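PDB 4LRL: HD domain protein from Enterococcus faecalis, which probably hydrolyses deoxyribonucleoside triphosphates to the deoxyribonucleoside and triphosphate, as an allosterically regulated, metal-binding HD-domain enzyme. Local coordinates for residues C[63-71]-C[316-324]; C[131-139]-C[153-161]. All blocks are in the same frame, centred on the assembly; numbering follows the deposited sequence.

Contact 1 (C[63-71]-C[316-324]); sequences EVQRLRRIK and EYLKLDDGV. With DGT (2'-deoxyguanosine-5'-triphosphate), chain O.
Tyr317 meets Arg66 where the guanidinium reaches past its ring: Arg66 NH1 lies 3.8 Å from Tyr317 CE2, the two planes 51° apart, while the phenol hydroxyl is hydrogen-bonded to Gly137 O. Leu318 follows, its CD2 methyl over one face of the same guanidinium and 4.0 Å from Glu63 CG; the opposite face carries Ile70 CD1, so the flat group is held between two aliphatic ends. Arg66 gets there with CG between its own backbone N and carbonyl carbon (chi1 64°) and further bends at chi2 and chi3, which carry NH2 to 2.8 Å from Leu320 O at the guanidinium edge. These contacts join helix 62-65 and the 3-10 segment 66-68 that follows to the junction between helices 314-318 and 322-332, next to a dGTP site: Gln65 NE2 and Arg68 NH2, on the side of 63-71 away from 316-324, both donate to O6 of the guanine. Asp321 is the N-cap of helix 322-332. Its OD2 accepts from Val324 N, and Asp321 OD1 takes a salt bridge from Arg69 NE (3.1 Å) that lies in the guanidinium plane but comes from above the carboxylate; Arg69 NH1 turns to Leu348 O of the second subunit. Asp322 N donates to Arg69 O at 3.1 Å. Asp322 OD1 is gripped from opposite faces, by Lys71 N (2.6 Å, nearly straight at 169°) and by Lys71 NZ in a salt bridge. At Gly323, one water bridges the backbone N to Arg69 O.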
loop_
_atom_site.group_PDB
_atom_site.type_symbol
_atom_site.label_atom_id
_atom_site.label_comp_id
_atom_site.label_asym_id
_atom_site.label_seq_id
_atom_site.Cartn_x
_atom_site.Cartn_y
_atom_site.Cartn_z
ATOM N N GLU C 63 17.275 -27.207 -14.340
ATOM C CA GLU C 63 16.545 -26.500 -15.379
ATOM C C GLU C 63 15.635 -25.402 -14.820
ATOM O O GLU C 63 15.364 -24.417 -15.500
ATOM C CB GLU C 63 15.728 -27.488 -16.216
ATOM C CG GLU C 63 16.553 -28.474 -17.040
ATOM C CD GLU C 63 17.063 -29.656 -16.223
ATOM O OE1 GLU C 63 16.522 -29.897 -15.118
ATOM O OE2 GLU C 63 18.005 -30.344 -16.687
ATOM N N VAL C 64 15.154 -25.583 -13.593
ATOM C CA VAL C 64 14.344 -24.571 -12.926
ATOM C C VAL C 64 15.259 -23.498 -12.324
ATOM O O VAL C 64 14.954 -22.314 -12.402
ATOM C CB VAL C 64 13.410 -25.190 -11.858
ATOM C CG1 VAL C 64 12.680 -24.113 -11.053
ATOM C CG2 VAL C 64 12.381 -26.106 -12.520
ATOM N N GLN C 65 16.386 -23.917 -11.757
ATOM C CA GLN C 65 17.327 -22.997 -11.129
ATOM C C GLN C 65 17.869 -21.929 -12.077
ATOM O O GLN C 65 18.134 -20.801 -11.651
ATOM C CB GLN C 65 18.498 -23.754 -10.499
ATOM C CG GLN C 65 18.126 -24.498 -9.227
ATOM C CD GLN C 65 17.650 -23.579 -8.112
ATOM O OE1 GLN C 65 18.322 -22.610 -7.761
ATOM N NE2 GLN C 65 16.499 -23.900 -7.535
ATOM N N ARG C 66 18.031 -22.281 -13.353
ATOM C CA ARG C 66 18.634 -21.356 -14.308
ATOM C C ARG C 66 17.676 -20.219 -14.681
ATOM O O ARG C 66 18.092 -19.186 -15.214
ATOM C CB ARG C 66 19.179 -22.096 -15.542
ATOM C CG ARG C 66 18.148 -22.787 -16.394
ATOM C CD ARG C 66 18.494 -22.667 -17.869
ATOM N NE ARG C 66 17.259 -22.586 -18.638
ATOM C CZ ARG C 66 17.120 -22.046 -19.847
ATOM N NH1 ARG C 66 15.914 -22.047 -20.393
ATOM N NH2 ARG C 66 18.155 -21.516 -20.510
ATOM N N LEU C 67 16.397 -20.402 -14.365
ATOM C CA LEU C 67 15.420 -19.333 -14.510
ATOM C C LEU C 67 15.725 -18.130 -13.597
ATOM O O LEU C 67 15.222 -17.046 -13.836
ATOM C CB LEU C 67 13.995 -19.859 -14.306
ATOM C CG LEU C 67 13.512 -20.977 -15.238
ATOM C CD1 LEU C 67 12.041 -21.348 -14.978
ATOM C CD2 LEU C 67 13.736 -20.644 -16.728
ATOM N N ARG C 68 16.556 -18.311 -12.570
ATOM C CA ARG C 68 17.045 -17.174 -11.770
ATOM C C ARG C 68 17.863 -16.210 -12.604
ATOM O O ARG C 68 17.877 -15.009 -12.340
ATOM C CB ARG C 68 17.910 -17.639 -10.601
ATOM C CG ARG C 68 17.155 -18.346 -9.498
ATOM C CD ARG C 68 18.156 -19.059 -8.607
ATOM N NE ARG C 68 17.553 -19.706 -7.448
ATOM C CZ ARG C 68 17.227 -19.085 -6.320
ATOM N NH1 ARG C 68 17.413 -17.776 -6.198
ATOM N NH2 ARG C 68 16.699 -19.778 -5.314
ATOM N N ARG C 69 18.546 -16.753 -13.610
ATOM C CA ARG C 69 19.473 -15.990 -14.437
ATOM C C ARG C 69 18.811 -15.414 -15.697
ATOM O O ARG C 69 19.495 -15.002 -16.640
ATOM C CB ARG C 69 20.691 -16.858 -14.773
ATOM C CG ARG C 69 21.434 -17.342 -13.530
ATOM C CD ARG C 69 22.756 -18.024 -13.838
ATOM N NE ARG C 69 22.593 -19.277 -14.571
ATOM C CZ ARG C 69 22.288 -20.447 -14.017
ATOM N NH1 ARG C 69 22.099 -20.558 -12.705
ATOM N NH2 ARG C 69 22.168 -21.518 -14.788
ATOM N N ILE C 70 17.479 -15.375 -15.704
ATOM C CA ILE C 70 16.745 -14.861 -16.854
ATOM C C ILE C 70 15.653 -13.910 -16.382
ATOM O O ILE C 70 14.767 -14.301 -15.609
ATOM C CB ILE C 70 16.152 -16.008 -17.719
ATOM C CG1 ILE C 70 17.271 -16.907 -18.265
ATOM C CG2 ILE C 70 15.326 -15.445 -18.865
ATOM C CD1 ILE C 70 16.780 -18.143 -19.019
ATOM N N LYS C 71 15.729 -12.659 -16.829
ATOM C CA LYS C 71 14.753 -11.638 -16.436
ATOM C C LYS C 71 13.397 -11.974 -17.003
ATOM O O LYS C 71 13.294 -12.449 -18.133
ATOM C CB LYS C 71 15.165 -10.248 -16.908
ATOM C CG LYS C 71 16.212 -9.553 -16.030
ATOM C CD LYS C 71 16.465 -8.114 -16.510
ATOM C CE LYS C 71 17.266 -8.062 -17.823
ATOM N NZ LYS C 71 18.577 -8.833 -17.822
ATOM N N GLU C 316 22.900 -27.266 -25.169
ATOM C CA GLU C 316 23.479 -25.998 -25.609
ATOM C C GLU C 316 22.547 -24.837 -25.320
ATOM O O GLU C 316 22.993 -23.732 -24.973
ATOM C CB GLU C 316 23.827 -26.050 -27.096
ATOM C CG GLU C 316 25.174 -26.721 -27.376
ATOM C CD GLU C 316 25.290 -27.272 -28.785
ATOM O OE1 GLU C 316 24.317 -27.162 -29.560
ATOM O OE2 GLU C 316 26.362 -27.823 -29.118
ATOM N N TYR C 317 21.251 -25.090 -25.465
ATOM C CA TYR C 317 20.240 -24.085 -25.174
ATOM C C TYR C 317 20.186 -23.761 -23.678
ATOM O O TYR C 317 20.188 -22.597 -23.298
ATOM C CB TYR C 317 18.875 -24.550 -25.674
ATOM C CG TYR C 317 17.756 -23.551 -25.474
ATOM C CD1 TYR C 317 17.492 -22.567 -26.423
ATOM C CD2 TYR C 317 16.939 -23.611 -24.340
ATOM C CE1 TYR C 317 16.455 -21.655 -26.237
ATOM C CE2 TYR C 317 15.896 -22.723 -24.153
ATOM C CZ TYR C 317 15.657 -21.748 -25.096
ATOM O OH TYR C 317 14.615 -20.875 -24.897
ATOM N N LEU C 318 20.167 -24.813 -22.855
ATOM C CA LEU C 318 20.070 -24.701 -21.396
ATOM C C LEU C 318 21.210 -23.913 -20.747
ATOM O O LEU C 318 21.089 -23.457 -19.608
ATOM C CB LEU C 318 19.976 -26.089 -20.762
ATOM C CG LEU C 318 18.683 -26.885 -20.976
ATOM C CD1 LEU C 318 18.881 -28.334 -20.565
ATOM C CD2 LEU C 318 17.512 -26.260 -20.213
ATOM N N LYS C 319 22.311 -23.759 -21.470
ATOM C CA LYS C 319 23.467 -23.038 -20.959
ATOM C C LYS C 319 23.257 -21.544 -21.087
ATOM O O LYS C 319 24.027 -20.762 -20.527
ATOM C CB LYS C 319 24.730 -23.433 -21.732
ATOM C CG LYS C 319 25.352 -24.758 -21.306
ATOM C CD LYS C 319 26.492 -25.122 -22.231
ATOM C CE LYS C 319 27.211 -26.388 -21.777
ATOM N NZ LYS C 319 28.022 -26.953 -22.900
ATOM N N LEU C 320 22.228 -21.156 -21.839
ATOM C CA LEU C 320 21.988 -19.754 -22.143
ATOM C C LEU C 320 21.163 -19.031 -21.086
ATOM O O LEU C 320 20.172 -19.571 -20.593
ATOM C CB LEU C 320 21.294 -19.614 -23.490
ATOM C CG LEU C 320 22.080 -19.895 -24.764
ATOM C CD1 LEU C 320 21.167 -19.591 -25.928
ATOM C CD2 LEU C 320 23.366 -19.065 -24.847
ATOM N N ASP C 321 21.591 -17.810 -20.757
ATOM C CA ASP C 321 20.872 -16.904 -19.847
ATOM C C ASP C 321 21.239 -15.449 -20.170
ATOM O O ASP C 321 22.020 -15.215 -21.083
ATOM C CB ASP C 321 21.165 -17.251 -18.382
ATOM C CG ASP C 321 22.651 -17.214 -18.044
ATOM O OD1 ASP C 321 23.124 -18.142 -17.353
ATOM O OD2 ASP C 321 23.347 -16.262 -18.462
ATOM N N ASP C 322 20.687 -14.477 -19.436
ATOM C CA ASP C 322 20.952 -13.055 -19.729
ATOM C C ASP C 322 22.438 -12.672 -19.586
ATOM O O ASP C 322 22.958 -11.850 -20.347
ATOM C CB ASP C 322 20.087 -12.130 -18.851
ATOM C CG ASP C 322 18.585 -12.369 -19.024
ATOM O OD1 ASP C 322 17.805 -11.816 -18.224
ATOM O OD2 ASP C 322 18.173 -13.099 -19.947
ATOM N N GLY C 323 23.108 -13.272 -18.608
ATOM C CA GLY C 323 24.501 -12.989 -18.342
ATOM C C GLY C 323 25.450 -13.454 -19.433
ATOM O O GLY C 323 26.510 -12.861 -19.634
ATOM N N VAL C 324 25.078 -14.524 -20.126
ATOM C CA VAL C 324 25.858 -14.999 -21.256
ATOM C C VAL C 324 25.863 -13.934 -22.350
ATOM O O VAL C 324 26.930 -13.541 -22.832
ATOM C CB VAL C 324 25.341 -16.371 -21.795
ATOM C CG1 VAL C 324 25.957 -16.691 -23.152
ATOM C CG2 VAL C 324 25.654 -17.493 -20.797
HETATM P PG DGT O . 16.992 -28.292 4.128
HETATM O O1G DGT O . 17.930 -29.468 3.937
HETATM O O2G DGT O . 15.981 -28.104 3.019
HETATM O O3G DGT O . 16.419 -28.215 5.529
HETATM O O3B DGT O . 17.965 -27.013 3.974
HETATM P PB DGT O . 17.580 -25.582 4.607
HETATM O O1B DGT O . 16.091 -25.513 4.822
HETATM O O2B DGT O . 18.514 -25.319 5.769
HETATM O O3A DGT O . 18.027 -24.566 3.429
HETATM P PA DGT O . 17.402 -24.551 1.945
HETATM O O1A DGT O . 16.272 -25.524 1.809
HETATM O O2A DGT O . 18.535 -24.621 0.953
HETATM O "O5'" DGT O . 16.781 -23.067 1.886
HETATM C "C5'" DGT O . 16.065 -22.530 3.000
HETATM C "C4'" DGT O . 15.476 -21.169 2.651
HETATM O "O4'" DGT O . 15.817 -20.804 1.314
HETATM C "C3'" DGT O . 13.956 -21.200 2.722
HETATM O "O3'" DGT O . 13.500 -20.088 3.511
HETATM C "C2'" DGT O . 13.472 -21.074 1.287
HETATM C "C1'" DGT O . 14.645 -20.371 0.620
HETATM N N9 DGT O . 14.794 -20.634 -0.835
HETATM C C8 DGT O . 14.712 -19.695 -1.792
HETATM N N7 DGT O . 14.910 -20.218 -3.025
HETATM C C5 DGT O . 15.126 -21.528 -2.859
HETATM C C6 DGT O . 15.402 -22.667 -3.754
HETATM O O6 DGT O . 15.482 -22.486 -4.988
HETATM N N1 DGT O . 15.565 -23.875 -3.193
HETATM C C2 DGT O . 15.487 -24.078 -1.859
HETATM N N2 DGT O . 15.662 -25.325 -1.370
HETATM N N3 DGT O . 15.238 -23.071 -0.978
HETATM C C4 DGT O . 15.050 -21.800 -1.416
HETATM O O HOH W 1 21.803 -13.779 -16.115
HETATM O O HOH W 2 15.457 -12.150 -20.272
#

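Contact 2 (C[131-139]-C[153-161]). With NI (nickel (II) ion), chain N.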
loop_
_atom_site.group_PDB
_atom_site.type_symbol
_atom_site.label_atom_id
_atom_site.label_comp_id
_atom_site.label_asym_id
_atom_site.label_seq_id
_atom_site.Cartn_x
_atom_site.Cartn_y
_atom_site.Cartn_z
ATOM N N ALA C 131 2.216 -26.126 -13.385
ATOM C CA ALA C 131 2.293 -24.725 -12.971
ATOM C C ALA C 131 3.739 -24.270 -12.750
ATOM O O ALA C 131 4.138 -23.202 -13.197
ATOM C CB ALA C 131 1.484 -24.501 -11.721
ATOM N N LEU C 132 4.521 -25.097 -12.067
ATOM C CA LEU C 132 5.907 -24.776 -11.799
ATOM C C LEU C 132 6.761 -24.735 -13.075
ATOM O O LEU C 132 7.660 -23.887 -13.221
ATOM C CB LEU C 132 6.484 -25.772 -10.797
ATOM C CG LEU C 132 7.892 -25.451 -10.293
ATOM C CD1 LEU C 132 7.909 -24.080 -9.581
ATOM C CD2 LEU C 132 8.382 -26.562 -9.392
ATOM N N LEU C 133 6.471 -25.646 -13.996
ATOM C CA LEU C 133 7.330 -25.862 -15.157
ATOM C C LEU C 133 6.865 -25.124 -16.401
ATOM O O LEU C 133 7.515 -25.233 -17.446
ATOM C CB LEU C 133 7.430 -27.361 -15.464
ATOM C CG LEU C 133 8.066 -28.269 -14.410
ATOM C CD1 LEU C 133 7.819 -29.718 -14.779
ATOM C CD2 LEU C 133 9.561 -27.972 -14.255
ATOM N N HIS C 134 5.768 -24.369 -16.300
ATOM C CA HIS C 134 5.115 -23.802 -17.500
ATOM C C HIS C 134 6.039 -22.948 -18.388
ATOM O O HIS C 134 5.845 -22.872 -19.586
ATOM C CB HIS C 134 3.818 -23.041 -17.144
ATOM C CG HIS C 134 4.050 -21.670 -16.575
ATOM N ND1 HIS C 134 4.649 -21.455 -15.348
ATOM C CD2 HIS C 134 3.762 -20.441 -17.072
ATOM C CE1 HIS C 134 4.724 -20.156 -15.118
ATOM N NE2 HIS C 134 4.196 -19.517 -16.148
ATOM N N ASP C 135 7.049 -22.333 -17.790
ATOM C CA ASP C 135 7.918 -21.390 -18.495
ATOM C C ASP C 135 9.361 -21.870 -18.560
ATOM O O ASP C 135 10.255 -21.089 -18.896
ATOM C CB ASP C 135 7.895 -20.034 -17.789
ATOM C CG ASP C 135 6.689 -19.192 -18.161
ATOM O OD1 ASP C 135 6.011 -19.465 -19.185
ATOM O OD2 ASP C 135 6.423 -18.233 -17.409
ATOM N N VAL C 136 9.590 -23.141 -18.242
ATOM C CA VAL C 136 10.944 -23.672 -18.135
ATOM C C VAL C 136 11.726 -23.613 -19.466
ATOM O O VAL C 136 12.940 -23.555 -19.459
ATOM C CB VAL C 136 10.946 -25.093 -17.488
ATOM C CG1 VAL C 136 10.661 -26.181 -18.513
ATOM C CG2 VAL C 136 12.248 -25.354 -16.766
ATOM N N GLY C 137 11.018 -23.591 -20.594
ATOM C CA GLY C 137 11.661 -23.556 -21.909
ATOM C C GLY C 137 12.041 -22.172 -22.422
ATOM O O GLY C 137 12.590 -22.046 -23.516
ATOM N N HIS C 138 11.733 -21.131 -21.649
ATOM C CA HIS C 138 12.133 -19.771 -22.001
ATOM C C HIS C 138 13.643 -19.606 -21.860
ATOM O O HIS C 138 14.223 -20.025 -20.855
ATOM C CB HIS C 138 11.468 -18.756 -21.079
ATOM C CG HIS C 138 10.050 -18.426 -21.436
ATOM N ND1 HIS C 138 9.711 -17.711 -22.566
ATOM C CD2 HIS C 138 8.890 -18.659 -20.776
ATOM C CE1 HIS C 138 8.402 -17.537 -22.597
ATOM N NE2 HIS C 138 7.880 -18.102 -21.523
ATOM N N GLY C 139 14.270 -18.997 -22.867
ATOM C CA GLY C 139 15.678 -18.618 -22.793
ATOM C C GLY C 139 15.788 -17.119 -22.578
ATOM O O GLY C 139 14.777 -16.462 -22.342
ATOM N N HIS C 153 9.676 -21.596 -27.306
ATOM C CA HIS C 153 9.842 -21.899 -25.884
ATOM C C HIS C 153 8.884 -22.993 -25.378
ATOM O O HIS C 153 9.248 -23.784 -24.497
ATOM C CB HIS C 153 9.766 -20.626 -25.031
ATOM C CG HIS C 153 8.405 -20.003 -24.984
ATOM N ND1 HIS C 153 7.956 -19.111 -25.936
ATOM C CD2 HIS C 153 7.394 -20.138 -24.092
ATOM C CE1 HIS C 153 6.729 -18.726 -25.634
ATOM N NE2 HIS C 153 6.366 -19.334 -24.518
ATOM N N GLU C 154 7.674 -23.038 -25.936
ATOM C CA GLU C 154 6.754 -24.127 -25.627
ATOM C C GLU C 154 7.324 -25.478 -26.089
ATOM O O GLU C 154 7.342 -26.438 -25.314
ATOM C CB GLU C 154 5.355 -23.887 -26.202
ATOM C CG GLU C 154 4.402 -25.037 -25.857
ATOM C CD GLU C 154 2.950 -24.775 -26.194
ATOM O OE1 GLU C 154 2.316 -23.938 -25.505
ATOM O OE2 GLU C 154 2.443 -25.439 -27.127
ATOM N N ALA C 155 7.812 -25.546 -27.330
ATOM C CA ALA C 155 8.473 -26.759 -27.813
ATOM C C ALA C 155 9.614 -27.181 -26.878
ATOM O O ALA C 155 9.741 -28.353 -26.541
ATOM C CB ALA C 155 8.981 -26.582 -29.249
ATOM N N ILE C 156 10.419 -26.215 -26.446
ATOM C CA ILE C 156 11.557 -26.487 -25.571
ATOM C C ILE C 156 11.134 -26.918 -24.168
ATOM O O ILE C 156 11.737 -27.823 -23.589
ATOM C CB ILE C 156 12.531 -25.300 -25.534
ATOM C CG1 ILE C 156 13.211 -25.169 -26.901
ATOM C CG2 ILE C 156 13.573 -25.484 -24.436
ATOM C CD1 ILE C 156 13.635 -23.766 -27.247
ATOM N N THR C 157 10.092 -26.281 -23.639
ATOM C CA THR C 157 9.488 -26.695 -22.382
ATOM C C THR C 157 9.121 -28.178 -22.426
ATOM O O THR C 157 9.493 -28.930 -21.524
ATOM C CB THR C 157 8.234 -25.858 -22.049
ATOM O OG1 THR C 157 8.619 -24.498 -21.860
ATOM C CG2 THR C 157 7.572 -26.349 -20.771
ATOM N N VAL C 158 8.408 -28.583 -23.480
ATOM C CA VAL C 158 7.984 -29.969 -23.648
ATOM C C VAL C 158 9.205 -30.875 -23.739
ATOM O O VAL C 158 9.232 -31.945 -23.129
ATOM C CB VAL C 158 7.062 -30.143 -24.893
ATOM C CG1 VAL C 158 6.831 -31.628 -25.220
ATOM C CG2 VAL C 158 5.741 -29.417 -24.674
ATOM N N GLN C 159 10.211 -30.432 -24.489
ATOM C CA GLN C 159 11.493 -31.132 -24.575
ATOM C C GLN C 159 12.117 -31.372 -23.199
ATOM O O GLN C 159 12.543 -32.482 -22.902
ATOM C CB GLN C 159 12.486 -30.345 -25.432
ATOM C CG GLN C 159 12.338 -30.515 -26.927
ATOM C CD GLN C 159 13.429 -29.786 -27.693
ATOM O OE1 GLN C 159 14.596 -29.781 -27.291
ATOM N NE2 GLN C 159 13.054 -29.164 -28.806
ATOM N N ILE C 160 12.169 -30.329 -22.372
ATOM C CA ILE C 160 12.808 -30.415 -21.057
ATOM C C ILE C 160 12.068 -31.410 -20.160
ATOM O O ILE C 160 12.672 -32.133 -19.354
ATOM C CB ILE C 160 12.872 -29.026 -20.382
ATOM C CG1 ILE C 160 13.834 -28.111 -21.150
ATOM C CG2 ILE C 160 13.281 -29.146 -18.904
ATOM C CD1 ILE C 160 13.589 -26.645 -20.920
ATOM N N ILE C 161 10.757 -31.445 -20.324
ATOM C CA ILE C 161 9.912 -32.316 -19.541
ATOM C C ILE C 161 10.046 -33.757 -20.008
ATOM O O ILE C 161 10.075 -34.670 -19.189
ATOM C CB ILE C 161 8.439 -31.860 -19.603
ATOM C CG1 ILE C 161 8.262 -30.555 -18.823
ATOM C CG2 ILE C 161 7.501 -32.956 -19.075
ATOM C CD1 ILE C 161 6.945 -29.853 -19.077
HETATM NI NI NI N . 4.336 -17.504 -17.050
HETATM O O HOH W 3 3.996 -17.390 -19.161
HETATM O O HOH W 4 5.220 -15.429 -17.918
#
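The His-Asp pair that gives HD domains their name sits at the start of the loop following helix 124-133, and this loop rests on helix 153-162. His134 NE2 and Asp135 OD2 each bind nickel at 2.2 Å; two waters, His90 and Asp207 complete the site. The His134 side chain leaves the loop away from the helix; Asp135 starts away too, but its carboxylate swings back. The beta turns running from Leu133 to His138 press their backbone against the helix. Gly137 comes closest, its CA 3.8 Å from that of Thr157, and its CA-H points at His153 O. Thr157 OG1, beside its own backbone N (chi1 -64°), accepts a weak bond from Gly137 N at 2.9 Å and donates to His153 O. Thr157 CG2 packs on Val136 CG1, which also meets Ile160 CD1 tip to tip at 3.8 Å; Leu133 CD1 touches Ile161 CG1 nearby. At the other end, the rings of His138 and His153 form an offset stack, centroids 3.9 Å apart and planes at 16°. His138 ND1 is hydrogen-bonded to Ser142 OG and His153 ND1 to Glu146 OE1. The first shell is backed by a second: Ala131 O, accepting from His134 ND1, probably restrains that ring's rotation, and Asp135 OD1, which does not bind nickel, accepts from a nickel-bound water and weakly from His138 NE2, which may help to orient it.

How the contacts relate
The two contacts are neighbours, their centres 12 Å apart, and contact 2 falls wholly within the sequence separating the halves of contact 1: 63-71 comes first, then 131-139 and 153-161, and 316-324 last. They join directly, since the hydroxyl of Tyr317 in contact 1 reaches the backbone of the 131-139 loop. Helix 153-162, half of contact 2, also packs on contact 1 through Ile160, which touches Glu63 and Leu318. Helix 87-108 flanks both. Contact 1 borders a dGTP pocket completed by Arg350 and Lys354 of the second subunit, contact 2 carries two nickel ligands, and the two are packed directly against each other.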